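Local coordinates for protein ulvan Lyase-PL25 (Pseudoalteromonas sp. PLSV, PDB 5UAM) that cleaves ulvan, the sulfated cell-wall polysaccharide of green seaweeds, as a beta-propeller lyase of family PL25, at residues K330-W342 and D351-F365. Sequence-based numbering, arbitrary orientation.
Sequences KTGGPKQTRHVRW and DKVIPQYERVSRGDF. With EDO (1,2-ethanediol), chain H.
R338 of strand 336-342 pairs antiparallel with K352 at the end of the outermost strand 347-352, and the chain then loops back so that the axis of strand 362-365 runs near parallel to that of strand 336-342, at 28°. This is a blade-to-blade step of the beta-propeller: residues 353-361 leave the last strand of one four-stranded sheet and enter the first strand of the next. Backbone hydrogen bonds tie both ends of this link to segment 330-342. V353 N donates to T337 O, and S361 N donates to K335 O at 3.2 Å. S361 OG accepts from T337 N at 3.0 Å; its chi1 of 60° sets it between its own N and carbonyl carbon, turned to that N-H. Water 1 joins T337 O, I354 N and S361 OG. T337 OG1 is hydrogen-bonded to N322 on strand 317-324.

The Q336 side chain bends at chi2 and lays its amide along the link. Its NE2 donates to R359 O at 2.9 Å, with that oxygen in the amide plane. OE1 accepts from R338 NH2, while R338 NE reaches Q336 O, a side-on grip that should fix the turn of the guanidinium. K352 runs extended alongside, with CG over one guanidinium face, 4.0 Å from R338 CZ. Its NZ goes on to Y357 O and, in a weak salt bridge, to E358. P334 packs its CB against V360 CG2. K335 turns its end away; NZ donates to T331 O, G333 O and an ethanediol, probably from the crystallisation liquor.

Between the two sheets, H339 and F365 form a T-shaped pair, their planes at 88°. H339 ND1 and NE2 are hydrogen-bonded to Y375 and H318, which should fix the imidazole's rotation. Its CE1 edge points at the centre of the F365 ring, 3.8 Å from F365 CE2.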
ATOM      1  N   LYS A 330      12.141 -17.704   7.760  1.00 38.71           N
ATOM      2  CA  LYS A 330      12.594 -16.323   7.895  1.00 39.40           C
ATOM      3  C   LYS A 330      11.429 -15.352   7.792  1.00 28.80           C
ATOM      4  O   LYS A 330      11.479 -14.253   8.365  1.00 29.02           O
ATOM      5  CB  LYS A 330      13.642 -16.005   6.825  1.00 39.75           C
ATOM      6  N   THR A 331      10.367 -15.741   7.080  1.00 28.42           N
ATOM      7  CA  THR A 331       9.143 -14.962   6.976  1.00 28.66           C
ATOM      8  C   THR A 331       8.038 -15.462   7.903  1.00 25.55           C
ATOM      9  O   THR A 331       6.896 -15.004   7.795  1.00 26.46           O
ATOM     10  CB  THR A 331       8.650 -14.945   5.528  1.00 41.05           C
ATOM     11  OG1 THR A 331       8.534 -16.289   5.051  1.00 45.47           O
ATOM     12  CG2 THR A 331       9.632 -14.175   4.646  1.00 41.41           C
ATOM     13  N   GLY A 332       8.356 -16.370   8.824  1.00 26.74           N
ATOM     14  CA  GLY A 332       7.368 -16.872   9.762  1.00 29.44           C
ATOM     15  C   GLY A 332       6.514 -17.976   9.167  1.00 25.80           C
ATOM     16  O   GLY A 332       6.787 -19.166   9.360  1.00 27.71           O
ATOM     17  N   GLY A 333       5.476 -17.577   8.444  1.00 27.07           N
ATOM     18  CA  GLY A 333       4.523 -18.495   7.857  1.00 26.12           C
ATOM     19  C   GLY A 333       3.425 -17.710   7.165  1.00 24.26           C
ATOM     20  O   GLY A 333       3.384 -16.477   7.239  1.00 22.09           O
ATOM     21  N   PRO A 334       2.521 -18.400   6.471  1.00 20.05           N
ATOM     22  CA  PRO A 334       1.426 -17.707   5.779  1.00 20.00           C
ATOM     23  C   PRO A 334       0.544 -16.936   6.746  1.00 18.60           C
ATOM     24  O   PRO A 334       0.301 -17.366   7.880  1.00 21.34           O
ATOM     25  CB  PRO A 334       0.648 -18.847   5.107  1.00 21.37           C
ATOM     26  CG  PRO A 334       1.062 -20.077   5.809  1.00 25.36           C
ATOM     27  CD  PRO A 334       2.474 -19.856   6.271  1.00 22.76           C
ATOM     28  N   LYS A 335       0.059 -15.789   6.279  1.00 16.15           N
ATOM     29  CA  LYS A 335      -0.709 -14.869   7.095  1.00 15.86           C
ATOM     30  C   LYS A 335      -2.040 -14.553   6.437  1.00 17.01           C
ATOM     31  O   LYS A 335      -2.123 -14.401   5.213  1.00 16.74           O
ATOM     32  CB  LYS A 335       0.087 -13.572   7.305  1.00 16.51           C
ATOM     33  CG  LYS A 335       1.454 -13.812   7.933  1.00 16.21           C
ATOM     34  CD  LYS A 335       2.305 -12.557   7.910  1.00 15.54           C
ATOM     35  CE  LYS A 335       3.711 -12.834   8.371  1.00 20.06           C
ATOM     36  NZ  LYS A 335       4.439 -13.662   7.390  1.00 23.38           N
ATOM     37  N   GLN A 336      -3.071 -14.445   7.268  1.00 16.16           N
ATOM     38  CA  GLN A 336      -4.449 -14.220   6.849  1.00 16.52           C
ATOM     39  C   GLN A 336      -4.955 -12.876   7.360  1.00 14.49           C
ATOM     40  O   GLN A 336      -4.655 -12.484   8.497  1.00 15.20           O
ATOM     41  CB  GLN A 336      -5.356 -15.300   7.430  1.00 17.47           C
ATOM     42  CG  GLN A 336      -4.900 -16.727   7.146  1.00 18.27           C
ATOM     43  CD  GLN A 336      -3.748 -17.178   8.019  1.00 18.81           C
ATOM     44  OE1 GLN A 336      -3.757 -16.982   9.229  1.00 19.07           O
ATOM     45  NE2 GLN A 336      -2.772 -17.834   7.414  1.00 19.19           N
ATOM     46  N   THR A 337      -5.749 -12.185   6.544  1.00 15.03           N
ATOM     47  CA  THR A 337      -6.339 -10.912   6.947  1.00 14.16           C
ATOM     48  C   THR A 337      -7.348 -11.121   8.063  1.00 13.90           C
ATOM     49  O   THR A 337      -8.175 -12.033   8.009  1.00 15.15           O
ATOM     50  CB  THR A 337      -7.072 -10.267   5.770  1.00 14.70           C
ATOM     51  OG1 THR A 337      -6.389 -10.557   4.551  1.00 15.81           O
ATOM     52  CG2 THR A 337      -7.166  -8.765   5.950  1.00 15.09           C
ATOM     53  N   ARG A 338      -7.281 -10.235   9.062  1.00 14.24           N
ATOM     54  CA  ARG A 338      -8.217 -10.171  10.176  1.00 13.69           C
ATOM     55  C   ARG A 338      -8.733  -8.744  10.318  1.00 13.48           C
ATOM     56  O   ARG A 338      -8.070  -7.783   9.912  1.00 14.65           O
ATOM     57  CB  ARG A 338      -7.541 -10.583  11.480  1.00 15.27           C
ATOM     58  CG  ARG A 338      -6.954 -11.979  11.434  1.00 16.74           C
ATOM     59  CD  ARG A 338      -5.442 -11.989  11.580  1.00 17.92           C
ATOM     60  NE  ARG A 338      -4.928 -13.329  11.323  1.00 16.68           N
ATOM     61  CZ  ARG A 338      -4.889 -14.315  12.206  1.00 17.52           C
ATOM     62  NH1 ARG A 338      -5.344 -14.140  13.441  1.00 22.41           N
ATOM     63  NH2 ARG A 338      -4.411 -15.500  11.864  1.00 21.00           N
ATOM     64  N   HIS A 339      -9.932  -8.607  10.899  1.00 15.26           N
ATOM     65  CA  HIS A 339     -10.591  -7.309  10.993  1.00 14.84           C
ATOM     66  C   HIS A 339     -10.655  -6.858  12.445  1.00 14.61           C
ATOM     67  O   HIS A 339     -11.060  -7.638  13.320  1.00 16.59           O
ATOM     68  CB  HIS A 339     -12.008  -7.356  10.413  1.00 14.17           C
ATOM     69  CG  HIS A 339     -12.561  -5.997  10.177  1.00 14.13           C
ATOM     70  ND1 HIS A 339     -12.142  -5.224   9.118  1.00 15.08           N
ATOM     71  CD2 HIS A 339     -13.406  -5.227  10.902  1.00 15.48           C
ATOM     72  CE1 HIS A 339     -12.740  -4.050   9.176  1.00 13.80           C
ATOM     73  NE2 HIS A 339     -13.516  -4.029  10.241  1.00 14.98           N
ATOM     74  N   VAL A 340     -10.283  -5.589  12.679  1.00 13.61           N
ATOM     75  CA  VAL A 340     -10.278  -4.973  14.006  1.00 14.99           C
ATOM     76  C   VAL A 340     -11.029  -3.655  13.898  1.00 14.74           C
ATOM     77  O   VAL A 340     -10.966  -2.988  12.865  1.00 14.86           O
ATOM     78  CB  VAL A 340      -8.810  -4.717  14.427  1.00 15.77           C
ATOM     79  CG1 VAL A 340      -8.717  -3.796  15.651  1.00 18.03           C
ATOM     80  CG2 VAL A 340      -8.097  -6.041  14.663  1.00 17.57           C
ATOM     81  N   ARG A 341     -11.755  -3.274  14.953  1.00 14.92           N
ATOM     82  CA  ARG A 341     -12.415  -1.972  14.923  1.00 15.25           C
ATOM     83  C   ARG A 341     -12.562  -1.395  16.321  1.00 14.72           C
ATOM     84  O   ARG A 341     -12.574  -2.103  17.330  1.00 16.35           O
ATOM     85  CB  ARG A 341     -13.790  -2.026  14.254  1.00 16.22           C
ATOM     86  CG  ARG A 341     -14.821  -2.812  15.037  1.00 17.36           C
ATOM     87  CD  ARG A 341     -16.121  -2.941  14.265  1.00 19.16           C
ATOM     88  NE  ARG A 341     -17.113  -3.676  15.036  1.00 19.07           N
ATOM     89  CZ  ARG A 341     -17.998  -3.120  15.858  1.00 23.18           C
ATOM     90  NH1 ARG A 341     -18.039  -1.798  16.010  1.00 25.01           N
ATOM     91  NH2 ARG A 341     -18.862  -3.879  16.525  1.00 27.13           N
ATOM     92  N   TRP A 342     -12.688  -0.071  16.347  1.00 14.75           N
ATOM     93  CA  TRP A 342     -12.993   0.680  17.557  1.00 14.65           C
ATOM     94  C   TRP A 342     -14.502   0.834  17.664  1.00 17.03           C
ATOM     95  O   TRP A 342     -15.135   1.353  16.747  1.00 17.65           O
ATOM     96  CB  TRP A 342     -12.340   2.054  17.437  1.00 16.27           C
ATOM     97  CG  TRP A 342     -12.616   3.001  18.579  1.00 17.83           C
ATOM     98  CD1 TRP A 342     -13.429   4.099  18.561  1.00 19.22           C
ATOM     99  CD2 TRP A 342     -12.061   2.938  19.893  1.00 18.00           C
ATOM    100  NE1 TRP A 342     -13.426   4.710  19.787  1.00 20.64           N
ATOM    101  CE2 TRP A 342     -12.579   4.029  20.625  1.00 17.12           C
ATOM    102  CE3 TRP A 342     -11.162   2.077  20.519  1.00 18.50           C
ATOM    103  CZ2 TRP A 342     -12.232   4.270  21.955  1.00 20.47           C
ATOM    104  CZ3 TRP A 342     -10.819   2.308  21.824  1.00 18.16           C
ATOM    105  CH2 TRP A 342     -11.344   3.407  22.536  1.00 18.74           C
ATOM    106  N   ASP A 351     -10.795 -11.287  14.358  1.00 18.92           N
ATOM    107  CA  ASP A 351     -11.188 -12.518  13.681  1.00 20.18           C
ATOM    108  C   ASP A 351     -10.755 -12.503  12.222  1.00 18.10           C
ATOM    109  O   ASP A 351     -10.711 -11.456  11.572  1.00 17.27           O
ATOM    110  CB  ASP A 351     -12.702 -12.688  13.768  1.00 21.87           C
ATOM    111  CG  ASP A 351     -13.206 -12.700  15.205  1.00 31.06           C
ATOM    112  OD1 ASP A 351     -12.897 -13.678  15.915  1.00 33.38           O
ATOM    113  OD2 ASP A 351     -13.883 -11.730  15.618  1.00 32.09           O
ATOM    114  N   LYS A 352     -10.415 -13.689  11.712  1.00 18.62           N
ATOM    115  CA  LYS A 352     -10.062 -13.834  10.306  1.00 17.24           C
ATOM    116  C   LYS A 352     -11.265 -13.501   9.440  1.00 17.45           C
ATOM    117  O   LYS A 352     -12.406 -13.861   9.757  1.00 20.71           O
ATOM    118  CB  LYS A 352      -9.653 -15.282  10.011  1.00 19.71           C
ATOM    119  CG  LYS A 352      -8.333 -15.721  10.616  1.00 22.84           C
ATOM    120  CD  LYS A 352      -8.071 -17.199  10.304  1.00 26.71           C
ATOM    121  CE  LYS A 352      -6.770 -17.677  10.892  1.00 32.95           C
ATOM    122  NZ  LYS A 352      -6.619 -19.146  10.655  1.00 34.06           N
ATOM    123  N   VAL A 353     -11.000 -12.821   8.328  1.00 15.20           N
ATOM    124  CA  VAL A 353     -12.045 -12.544   7.349  1.00 16.83           C
ATOM    125  C   VAL A 353     -12.554 -13.841   6.740  1.00 17.31           C
ATOM    126  O   VAL A 353     -13.762 -14.101   6.716  1.00 18.83           O
ATOM    127  CB  VAL A 353     -11.526 -11.573   6.274  1.00 18.16           C
ATOM    128  CG1 VAL A 353     -12.562 -11.401   5.170  1.00 18.19           C
ATOM    129  CG2 VAL A 353     -11.160 -10.198   6.883  1.00 16.88           C
ATOM    130  N   ILE A 354     -11.644 -14.676   6.245  1.00 18.64           N
ATOM    131  CA  ILE A 354     -12.002 -15.964   5.653  1.00 17.42           C
ATOM    132  C   ILE A 354     -11.944 -17.009   6.766  1.00 18.82           C
ATOM    133  O   ILE A 354     -10.844 -17.309   7.257  1.00 21.39           O
ATOM    134  CB  ILE A 354     -11.069 -16.325   4.492  1.00 17.65           C
ATOM    135  CG1 ILE A 354     -11.111 -15.204   3.442  1.00 18.94           C
ATOM    136  CG2 ILE A 354     -11.511 -17.668   3.906  1.00 20.01           C
ATOM    137  CD1 ILE A 354     -10.137 -15.378   2.265  1.00 23.71           C
ATOM    138  N   PRO A 355     -13.072 -17.579   7.183  1.00 22.39           N
ATOM    139  CA  PRO A 355     -13.054 -18.489   8.336  1.00 25.32           C
ATOM    140  C   PRO A 355     -12.199 -19.722   8.070  1.00 26.50           C
ATOM    141  O   PRO A 355     -12.230 -20.302   6.984  1.00 29.16           O
ATOM    142  CB  PRO A 355     -14.528 -18.876   8.516  1.00 29.64           C
ATOM    143  CG  PRO A 355     -15.317 -18.023   7.614  1.00 34.99           C
ATOM    144  CD  PRO A 355     -14.406 -17.460   6.574  1.00 23.46           C
ATOM    145  N   GLN A 356     -11.409 -20.099   9.077  1.00 29.72           N
ATOM    146  CA  GLN A 356     -10.613 -21.327   9.070  1.00 35.08           C
ATOM    147  C   GLN A 356      -9.590 -21.392   7.936  1.00 36.66           C
ATOM    148  O   GLN A 356      -9.058 -22.464   7.634  1.00 39.59           O
ATOM    149  CB  GLN A 356     -11.499 -22.578   9.055  1.00 37.67           C
ATOM    150  CG  GLN A 356     -12.272 -22.819  10.354  1.00 50.77           C
ATOM    151  CD  GLN A 356     -13.573 -22.032  10.423  1.00 55.95           C
ATOM    152  OE1 GLN A 356     -14.381 -22.060   9.489  1.00 58.52           O
ATOM    153  NE2 GLN A 356     -13.784 -21.328  11.533  1.00 53.61           N
ATOM    154  N   TYR A 357      -9.274 -20.278   7.292  1.00 29.17           N
ATOM    155  CA  TYR A 357      -8.304 -20.306   6.210  1.00 31.69           C
ATOM    156  C   TYR A 357      -6.906 -20.211   6.807  1.00 26.38           C
ATOM    157  O   TYR A 357      -6.663 -19.437   7.733  1.00 30.61           O
ATOM    158  CB  TYR A 357      -8.579 -19.138   5.263  1.00 31.12           C
ATOM    159  CG  TYR A 357      -7.729 -19.054   4.009  1.00 24.45           C
ATOM    160  CD1 TYR A 357      -7.885 -19.953   2.936  1.00 24.60           C
ATOM    161  CD2 TYR A 357      -6.799 -18.055   3.876  1.00 22.99           C
ATOM    162  CE1 TYR A 357      -7.088 -19.829   1.781  1.00 25.48           C
ATOM    163  CE2 TYR A 357      -6.020 -17.932   2.741  1.00 26.03           C
ATOM    164  CZ  TYR A 357      -6.161 -18.799   1.707  1.00 28.90           C
ATOM    165  OH  TYR A 357      -5.356 -18.628   0.588  1.00 28.82           O
ATOM    166  N   GLU A 358      -5.995 -21.028   6.298  1.00 23.68           N
ATOM    167  CA  GLU A 358      -4.653 -21.131   6.859  1.00 26.89           C
ATOM    168  C   GLU A 358      -3.559 -20.778   5.864  1.00 23.45           C
ATOM    169  O   GLU A 358      -2.376 -20.949   6.190  1.00 25.82           O
ATOM    170  CB  GLU A 358      -4.399 -22.553   7.383  1.00 33.93           C
ATOM    171  CG  GLU A 358      -5.425 -23.051   8.394  1.00 35.84           C
ATOM    172  CD  GLU A 358      -5.356 -22.327   9.728  1.00 52.05           C
ATOM    173  OE1 GLU A 358      -6.211 -22.613  10.596  1.00 59.42           O
ATOM    174  OE2 GLU A 358      -4.456 -21.474   9.913  1.00 54.37           O
ATOM    175  N   ARG A 359      -3.906 -20.338   4.655  1.00 21.35           N
ATOM    176  CA  ARG A 359      -2.921 -19.968   3.654  1.00 20.66           C
ATOM    177  C   ARG A 359      -2.841 -18.442   3.619  1.00 19.46           C
ATOM    178  O   ARG A 359      -3.198 -17.773   4.595  1.00 19.89           O
ATOM    179  CB  ARG A 359      -3.256 -20.636   2.308  1.00 23.00           C
ATOM    180  CG  ARG A 359      -3.294 -22.167   2.362  1.00 26.15           C
ATOM    181  CD  ARG A 359      -3.679 -22.778   1.000  1.00 28.28           C
ATOM    182  NE  ARG A 359      -2.693 -22.478  -0.042  1.00 32.35           N
ATOM    183  CZ  ARG A 359      -2.900 -22.649  -1.348  1.00 31.14           C
ATOM    184  NH1 ARG A 359      -4.063 -23.109  -1.788  1.00 32.60           N
ATOM    185  NH2 ARG A 359      -1.947 -22.354  -2.223  1.00 35.53           N
ATOM    186  N   VAL A 360      -2.391 -17.881   2.507  1.00 19.30           N
ATOM    187  CA  VAL A 360      -2.196 -16.440   2.400  1.00 17.46           C
ATOM    188  C   VAL A 360      -3.487 -15.779   1.936  1.00 18.94           C
ATOM    189  O   VAL A 360      -4.072 -16.179   0.920  1.00 19.27           O
ATOM    190  CB  VAL A 360      -1.056 -16.112   1.423  1.00 20.82           C
ATOM    191  CG1 VAL A 360      -0.907 -14.604   1.271  1.00 20.98           C
ATOM    192  CG2 VAL A 360       0.250 -16.770   1.865  1.00 24.88           C
ATOM    193  N   SER A 361      -3.917 -14.735   2.641  1.00 15.21           N
ATOM    194  CA  SER A 361      -4.995 -13.896   2.138  1.00 14.86           C
ATOM    195  C   SER A 361      -4.626 -12.438   2.339  1.00 15.61           C
ATOM    196  O   SER A 361      -3.929 -12.089   3.288  1.00 15.65           O
ATOM    197  CB  SER A 361      -6.353 -14.181   2.774  1.00 17.31           C
ATOM    198  OG  SER A 361      -6.282 -13.975   4.181  1.00 18.11           O
ATOM    199  N   ARG A 362      -5.101 -11.591   1.425  1.00 14.34           N
ATOM    200  CA  ARG A 362      -4.898 -10.150   1.474  1.00 13.20           C
ATOM    201  C   ARG A 362      -6.181  -9.486   1.006  1.00 13.00           C
ATOM    202  O   ARG A 362      -6.930 -10.064   0.221  1.00 14.19           O
ATOM    203  CB  ARG A 362      -3.753  -9.706   0.544  1.00 13.43           C
ATOM    204  CG  ARG A 362      -2.393 -10.244   0.929  1.00 15.03           C
ATOM    205  CD  ARG A 362      -1.880  -9.642   2.228  1.00 13.00           C
ATOM    206  NE  ARG A 362      -0.528 -10.113   2.491  1.00 14.53           N
ATOM    207  CZ  ARG A 362      -0.220 -11.157   3.258  1.00 15.32           C
ATOM    208  NH1 ARG A 362      -1.170 -11.868   3.852  1.00 16.61           N
ATOM    209  NH2 ARG A 362       1.045 -11.505   3.409  1.00 18.24           N
ATOM    210  N   GLY A 363      -6.439  -8.263   1.440  1.00 12.89           N
ATOM    211  CA  GLY A 363      -7.628  -7.597   0.945  1.00 13.32           C
ATOM    212  C   GLY A 363      -7.742  -6.205   1.520  1.00 13.94           C
ATOM    213  O   GLY A 363      -7.206  -5.916   2.584  1.00 14.78           O
ATOM    214  N   ASP A 364      -8.455  -5.360   0.800  1.00 13.12           N
ATOM    215  CA  ASP A 364      -8.874  -4.054   1.303  1.00 12.21           C
ATOM    216  C   ASP A 364     -10.376  -4.110   1.532  1.00 12.48           C
ATOM    217  O   ASP A 364     -11.075  -5.018   1.057  1.00 13.37           O
ATOM    218  CB  ASP A 364      -8.497  -2.946   0.308  1.00 13.05           C
ATOM    219  CG  ASP A 364      -8.461  -1.543   0.910  1.00 12.98           C
ATOM    220  OD1 ASP A 364      -8.592  -1.371   2.149  1.00 13.12           O
ATOM    221  OD2 ASP A 364      -8.260  -0.592   0.120  1.00 13.50           O
ATOM    222  N   PHE A 365     -10.900  -3.145   2.289  1.00 11.87           N
ATOM    223  CA  PHE A 365     -12.297  -3.207   2.676  1.00 12.09           C
ATOM    224  C   PHE A 365     -12.929  -1.831   2.600  1.00 12.81           C
ATOM    225  O   PHE A 365     -12.254  -0.800   2.575  1.00 13.89           O
ATOM    226  CB  PHE A 365     -12.479  -3.773   4.099  1.00 12.50           C
ATOM    227  CG  PHE A 365     -11.922  -2.873   5.180  1.00 12.65           C
ATOM    228  CD1 PHE A 365     -10.589  -2.920   5.536  1.00 12.91           C
ATOM    229  CD2 PHE A 365     -12.749  -1.964   5.826  1.00 13.35           C
ATOM    230  CE1 PHE A 365     -10.107  -2.066   6.541  1.00 14.73           C
ATOM    231  CE2 PHE A 365     -12.264  -1.131   6.799  1.00 12.84           C
ATOM    232  CZ  PHE A 365     -10.960  -1.189   7.159  1.00 13.38           C
TER
HETATM  233  C1  EDO H 506       6.043 -10.925   5.379  1.00 42.84           C
HETATM  234  O1  EDO H 506       4.734 -11.510   5.208  1.00 26.48           O
HETATM  235  C2  EDO H 506       6.334 -10.597   6.850  1.00 35.03           C
HETATM  236  O2  EDO H 506       6.626 -11.793   7.605  1.00 37.47           O
HETATM  237  O   HOH W   1      -8.610 -13.934   5.915  1.00 17.77           O
HETATM  238  O   HOH W   2     -13.226  -9.313  14.031  1.00 24.38           O